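Local coordinates for protein hydroquinone dioxygenase large subunit (Pseudomonas sp., PDB 4ZXA) that probably catalyses, with its small partner subunit and a bound divalent metal, the oxygen-dependent ring cleavage of hydroquinone through a cupin-type active site, at residues 29-41 / 124-138. Sequence-based numbering, arbitrary orientation.
Sequences YRSFQLGAFELSR and LIMATFKAILRDWTN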
loop_
_atom_site.group_PDB
_atom_site.type_symbol
_atom_site.label_atom_id
_atom_site.label_comp_id
_atom_site.label_asym_id
_atom_site.label_seq_id
_atom_site.Cartn_x
_atom_site.Cartn_y
_atom_site.Cartn_z
ATOM N N TYR E 29 -9.842 16.714 13.037
ATOM C CA TYR E 29 -10.613 16.391 11.844
ATOM C C TYR E 29 -12.076 16.122 12.173
ATOM O O TYR E 29 -12.407 15.708 13.274
ATOM C CB TYR E 29 -10.037 15.162 11.125
ATOM C CG TYR E 29 -8.579 15.257 10.703
ATOM C CD1 TYR E 29 -8.173 16.143 9.710
ATOM C CD2 TYR E 29 -7.614 14.430 11.270
ATOM C CE1 TYR E 29 -6.846 16.219 9.313
ATOM C CE2 TYR E 29 -6.286 14.503 10.877
ATOM C CZ TYR E 29 -5.913 15.399 9.899
ATOM O OH TYR E 29 -4.594 15.480 9.514
ATOM N N ARG E 30 -12.936 16.331 11.187
ATOM C CA ARG E 30 -14.353 16.016 11.288
ATOM C C ARG E 30 -14.641 14.615 10.760
ATOM O O ARG E 30 -14.091 14.203 9.750
ATOM C CB ARG E 30 -15.156 16.999 10.435
ATOM C CG ARG E 30 -14.900 18.466 10.703
ATOM C CD ARG E 30 -15.708 19.320 9.734
ATOM N NE ARG E 30 -15.578 20.741 10.029
ATOM C CZ ARG E 30 -16.354 21.385 10.893
ATOM N NH1 ARG E 30 -17.308 20.728 11.540
ATOM N NH2 ARG E 30 -16.180 22.680 11.113
ATOM N N SER E 31 -15.525 13.889 11.417
ATOM C CA SER E 31 -16.014 12.643 10.845
ATOM C C SER E 31 -17.204 12.970 9.953
ATOM O O SER E 31 -17.804 14.024 10.089
ATOM C CB SER E 31 -16.426 11.659 11.945
ATOM O OG SER E 31 -17.423 12.230 12.777
ATOM N N PHE E 32 -17.541 12.074 9.033
ATOM C CA PHE E 32 -18.655 12.311 8.119
ATOM C C PHE E 32 -19.604 11.118 8.075
ATOM O O PHE E 32 -19.208 9.967 8.276
ATOM C CB PHE E 32 -18.160 12.663 6.704
ATOM C CG PHE E 32 -17.488 14.010 6.607
ATOM C CD1 PHE E 32 -16.144 14.162 6.924
ATOM C CD2 PHE E 32 -18.199 15.127 6.211
ATOM C CE1 PHE E 32 -15.523 15.406 6.841
ATOM C CE2 PHE E 32 -17.585 16.367 6.120
ATOM C CZ PHE E 32 -16.247 16.508 6.434
ATOM N N GLN E 33 -20.870 11.414 7.814
ATOM C CA GLN E 33 -21.884 10.391 7.681
ATOM C C GLN E 33 -22.446 10.451 6.273
ATOM O O GLN E 33 -22.753 11.530 5.752
ATOM C CB GLN E 33 -23.014 10.618 8.690
ATOM C CG GLN E 33 -24.020 9.471 8.762
ATOM C CD GLN E 33 -23.495 8.311 9.585
ATOM O OE1 GLN E 33 -22.707 8.512 10.507
ATOM N NE2 GLN E 33 -23.910 7.094 9.247
ATOM N N LEU E 34 -22.574 9.287 5.654
ATOM C CA LEU E 34 -23.169 9.196 4.334
ATOM C C LEU E 34 -24.023 7.959 4.379
ATOM O O LEU E 34 -23.502 6.849 4.431
ATOM C CB LEU E 34 -22.084 9.077 3.264
ATOM C CG LEU E 34 -22.524 9.024 1.802
ATOM C CD1 LEU E 34 -23.443 10.196 1.482
ATOM C CD2 LEU E 34 -21.310 9.033 0.881
ATOM N N GLY E 35 -25.341 8.146 4.395
ATOM C CA GLY E 35 -26.248 7.043 4.636
ATOM C C GLY E 35 -25.715 6.288 5.829
ATOM O O GLY E 35 -25.469 6.870 6.877
ATOM N N ALA E 36 -25.490 4.995 5.669
ATOM C CA ALA E 36 -25.108 4.171 6.804
ATOM C C ALA E 36 -23.603 4.098 7.009
ATOM O O ALA E 36 -23.146 3.396 7.916
ATOM C CB ALA E 36 -25.702 2.764 6.671
ATOM N N PHE E 37 -22.842 4.809 6.174
ATOM C CA PHE E 37 -21.381 4.810 6.278
ATOM C C PHE E 37 -20.909 5.899 7.226
ATOM O O PHE E 37 -21.446 6.997 7.237
ATOM C CB PHE E 37 -20.711 5.052 4.907
ATOM C CG PHE E 37 -20.774 3.885 3.973
ATOM C CD1 PHE E 37 -19.916 2.822 4.117
ATOM C CD2 PHE E 37 -21.685 3.860 2.936
ATOM C CE1 PHE E 37 -19.968 1.742 3.251
ATOM C CE2 PHE E 37 -21.742 2.787 2.077
ATOM C CZ PHE E 37 -20.878 1.726 2.239
ATOM N N GLU E 38 -19.871 5.608 7.991
ATOM C CA GLU E 38 -19.200 6.639 8.753
ATOM C C GLU E 38 -17.762 6.758 8.296
ATOM O O GLU E 38 -17.003 5.784 8.322
ATOM C CB GLU E 38 -19.221 6.321 10.242
ATOM C CG GLU E 38 -19.659 7.489 11.088
ATOM C CD GLU E 38 -18.765 7.722 12.283
ATOM O OE1 GLU E 38 -17.601 7.250 12.270
ATOM O OE2 GLU E 38 -19.231 8.384 13.239
ATOM N N LEU E 39 -17.391 7.961 7.879
ATOM C CA LEU E 39 -16.029 8.233 7.464
ATOM C C LEU E 39 -15.289 9.160 8.445
ATOM O O LEU E 39 -15.704 10.308 8.663
ATOM C CB LEU E 39 -16.031 8.834 6.056
ATOM C CG LEU E 39 -16.734 7.933 5.042
ATOM C CD1 LEU E 39 -18.189 8.320 4.884
ATOM C CD2 LEU E 39 -16.005 7.992 3.701
ATOM N N SER E 40 -14.196 8.662 9.027
ATOM C CA SER E 40 -13.354 9.484 9.890
ATOM C C SER E 40 -11.894 9.232 9.575
ATOM O O SER E 40 -11.561 8.228 8.955
ATOM C CB SER E 40 -13.602 9.147 11.354
ATOM O OG SER E 40 -13.079 7.869 11.655
ATOM N N ARG E 41 -11.024 10.128 10.019
ATOM C CA ARG E 41 -9.594 9.944 9.840
ATOM C C ARG E 41 -8.835 10.357 11.090
ATOM O O ARG E 41 -9.278 11.218 11.839
ATOM C CB ARG E 41 -9.093 10.736 8.631
ATOM C CG ARG E 41 -8.743 12.177 8.932
ATOM C CD ARG E 41 -7.636 12.681 8.029
ATOM N NE ARG E 41 -6.321 12.230 8.468
ATOM C CZ ARG E 41 -5.177 12.589 7.899
ATOM N NH1 ARG E 41 -5.177 13.408 6.863
ATOM N NH2 ARG E 41 -4.031 12.128 8.369
ATOM N N LEU E 124 -25.163 14.411 -3.804
ATOM C CA LEU E 124 -24.972 14.241 -2.362
ATOM C C LEU E 124 -23.608 13.608 -2.029
ATOM O O LEU E 124 -22.826 14.161 -1.239
ATOM C CB LEU E 124 -26.119 13.424 -1.748
ATOM C CG LEU E 124 -25.963 13.062 -0.267
ATOM C CD1 LEU E 124 -25.814 14.316 0.593
ATOM C CD2 LEU E 124 -27.114 12.189 0.227
ATOM N N ILE E 125 -23.315 12.459 -2.632
ATOM C CA ILE E 125 -22.037 11.799 -2.398
ATOM C C ILE E 125 -20.879 12.669 -2.873
ATOM O O ILE E 125 -19.808 12.678 -2.252
ATOM C CB ILE E 125 -21.954 10.411 -3.062
ATOM C CG1 ILE E 125 -20.589 9.776 -2.777
ATOM C CG2 ILE E 125 -22.201 10.511 -4.553
ATOM C CD1 ILE E 125 -20.582 8.284 -2.907
ATOM N N MET E 126 -21.097 13.408 -3.960
ATOM C CA MET E 126 -20.063 14.312 -4.465
ATOM C C MET E 126 -19.793 15.444 -3.480
ATOM O O MET E 126 -18.649 15.823 -3.261
ATOM C CB MET E 126 -20.432 14.876 -5.852
ATOM C CG MET E 126 -19.534 15.991 -6.330
ATOM S SD MET E 126 -17.846 15.446 -6.707
ATOM C CE MET E 126 -18.177 14.446 -8.166
ATOM N N ALA E 127 -20.852 15.975 -2.883
ATOM C CA ALA E 127 -20.720 17.065 -1.921
ATOM C C ALA E 127 -20.001 16.569 -0.677
ATOM O O ALA E 127 -19.085 17.222 -0.168
ATOM C CB ALA E 127 -22.084 17.629 -1.564
ATOM N N THR E 128 -20.417 15.402 -0.197
ATOM C CA THR E 128 -19.747 14.773 0.930
ATOM C C THR E 128 -18.268 14.552 0.634
ATOM O O THR E 128 -17.411 14.896 1.452
ATOM C CB THR E 128 -20.398 13.430 1.299
ATOM O OG1 THR E 128 -21.807 13.616 1.465
ATOM C CG2 THR E 128 -19.794 12.875 2.582
ATOM N N PHE E 129 -17.962 13.988 -0.533
ATOM C CA PHE E 129 -16.561 13.733 -0.891
ATOM C C PHE E 129 -15.708 15.006 -0.974
ATOM O O PHE E 129 -14.586 15.041 -0.470
ATOM C CB PHE E 129 -16.449 12.919 -2.189
ATOM C CG PHE E 129 -16.616 11.437 -2.002
ATOM C CD1 PHE E 129 -17.253 10.926 -0.872
ATOM C CD2 PHE E 129 -16.118 10.551 -2.945
ATOM C CE1 PHE E 129 -17.401 9.554 -0.698
ATOM C CE2 PHE E 129 -16.257 9.180 -2.787
ATOM C CZ PHE E 129 -16.904 8.677 -1.666
ATOM N N LYS E 130 -16.227 16.050 -1.612
ATOM C CA LYS E 130 -15.477 17.306 -1.702
ATOM C C LYS E 130 -15.208 17.838 -0.312
ATOM O O LYS E 130 -14.143 18.375 -0.037
ATOM C CB LYS E 130 -16.245 18.342 -2.517
ATOM C CG LYS E 130 -16.337 18.006 -4.005
ATOM C CD LYS E 130 -16.728 19.217 -4.831
ATOM C CE LYS E 130 -16.675 18.899 -6.314
ATOM N NZ LYS E 130 -16.706 20.121 -7.175
ATOM N N ALA E 131 -16.189 17.665 0.572
ATOM C CA ALA E 131 -16.080 18.151 1.936
ATOM C C ALA E 131 -15.032 17.353 2.707
ATOM O O ALA E 131 -14.312 17.905 3.556
ATOM C CB ALA E 131 -17.445 18.094 2.643
ATOM N N ILE E 132 -14.938 16.059 2.411
ATOM C CA ILE E 132 -13.924 15.223 3.047
ATOM C C ILE E 132 -12.509 15.636 2.609
ATOM O O ILE E 132 -11.628 15.837 3.450
ATOM C CB ILE E 132 -14.178 13.716 2.809
ATOM C CG1 ILE E 132 -15.454 13.271 3.531
ATOM C CG2 ILE E 132 -12.991 12.881 3.293
ATOM C CD1 ILE E 132 -15.949 11.920 3.107
ATOM N N LEU E 133 -12.294 15.786 1.304
ATOM C CA LEU E 133 -10.995 16.241 0.808
ATOM C C LEU E 133 -10.610 17.559 1.469
ATOM O O LEU E 133 -9.494 17.719 1.959
ATOM C CB LEU E 133 -10.994 16.404 -0.718
ATOM C CG LEU E 133 -11.090 15.156 -1.591
ATOM C CD1 LEU E 133 -11.408 15.551 -3.042
ATOM C CD2 LEU E 133 -9.797 14.347 -1.507
ATOM N N ARG E 134 -11.543 18.500 1.476
ATOM C CA ARG E 134 -11.293 19.810 2.058
ATOM C C ARG E 134 -10.795 19.657 3.482
ATOM O O ARG E 134 -9.768 20.219 3.855
ATOM C CB ARG E 134 -12.563 20.666 2.024
ATOM C CG ARG E 134 -12.334 22.148 2.303
ATOM C CD ARG E 134 -13.632 22.956 2.168
ATOM N NE ARG E 134 -13.396 24.392 2.334
ATOM C CZ ARG E 134 -13.515 25.298 1.362
ATOM N NH1 ARG E 134 -13.889 24.939 0.133
ATOM N NH2 ARG E 134 -13.267 26.575 1.623
ATOM N N ASP E 135 -11.513 18.871 4.275
ATOM C CA ASP E 135 -11.183 18.750 5.684
ATOM C C ASP E 135 -9.919 17.912 5.964
ATOM O O ASP E 135 -9.122 18.269 6.828
ATOM C CB ASP E 135 -12.384 18.230 6.471
ATOM C CG ASP E 135 -12.160 18.295 7.980
ATOM O OD1 ASP E 135 -12.157 19.417 8.532
ATOM O OD2 ASP E 135 -11.979 17.227 8.610
ATOM N N TRP E 136 -9.721 16.815 5.234
ATOM C CA TRP E 136 -8.629 15.891 5.550
ATOM C C TRP E 136 -7.311 16.196 4.826
ATOM O O TRP E 136 -6.268 15.583 5.118
ATOM C CB TRP E 136 -9.049 14.444 5.281
ATOM C CG TRP E 136 -10.213 13.995 6.109
ATOM C CD1 TRP E 136 -10.887 14.727 7.040
ATOM C CD2 TRP E 136 -10.836 12.706 6.084
ATOM N NE1 TRP E 136 -11.888 13.977 7.594
ATOM C CE2 TRP E 136 -11.881 12.731 7.023
ATOM C CE3 TRP E 136 -10.604 11.533 5.358
ATOM C CZ2 TRP E 136 -12.702 11.631 7.256
ATOM C CZ3 TRP E 136 -11.421 10.441 5.591
ATOM C CH2 TRP E 136 -12.453 10.496 6.531
ATOM N N THR E 137 -7.353 17.140 3.893
ATOM C CA THR E 137 -6.142 17.517 3.190
ATOM C C THR E 137 -5.484 18.749 3.803
ATOM O O THR E 137 -5.978 19.862 3.675
ATOM C CB THR E 137 -6.400 17.768 1.704
ATOM O OG1 THR E 137 -7.092 16.644 1.143
ATOM C CG2 THR E 137 -5.077 17.976 0.977
ATOM N N ASN E 138 -4.351 18.527 4.450
ATOM C CA ASN E 138 -3.591 19.577 5.089
ATOM C C ASN E 138 -2.813 20.356 4.064
ATOM O O ASN E 138 -2.670 19.910 2.932
ATOM C CB ASN E 138 -2.634 18.961 6.102
ATOM C CG ASN E 138 -3.358 18.153 7.147
ATOM O OD1 ASN E 138 -4.420 18.559 7.628
ATOM N ND2 ASN E 138 -2.810 16.988 7.486
HETATM O O HOH W 1 -23.146 13.585 4.085
#
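In the N-terminal region of this dioxygenase subunit, a beta-hairpin, 32-34 with 37-41 closed by a type II' turn from L34 to F37, packs on helix 122-136; F32, L34, L39 and R41 meet I132, I125 and W136. Strand 32-34 runs nearly antiparallel to the 124-136 part of the helix, at 164°, with the axes 9.6 Å apart. The W136 indole is gripped at its edge and over both faces. Its NE1 donates to R30 O at 3.1 Å, the acceptor in the ring plane and the donor in the carbonyl plane, which, with the packing on both faces, helps hold the ring's rotation. Over one face lies the aliphatic chain of R41, with CG 3.5 Å from the centroid of the five-membered ring and 8° off its normal; I132 CG2 lies over the opposite face, toward its rim. The bend of R41 at chi3 (-79°) returns its guanidinium toward the helix end, where NH1 makes a weak bond to W136 O while NH2 bonds to A153 O. With W136 replaced by an alanine, R30 O would probably lose its indole donor and a gap would open beneath the R41 chain. One turn back, I132 CG1 sits over the F32 ring, offset toward its rim, a CH-pi contact in which I132 CG1 lies 3.6 Å from F32 CD1. D135 OD2 takes the R30 backbone N-H at 2.9 Å, nearly straight, and N138 ND2 donates to Y29 OH within its amide plane; Y29 OH also bonds to G155 O, and N138 OD1 to N158 N. At the turn end, L34 CD2 touches I125 CG1 at 3.8 Å, while a water donates to both Q33 O and T128 OG1. Strand 45-52 continues the hairpin's sheet beside 37-41, strand 116-121 adds F120 against L34 and I125, and helix 63-75 packs M70 on I132 and F129.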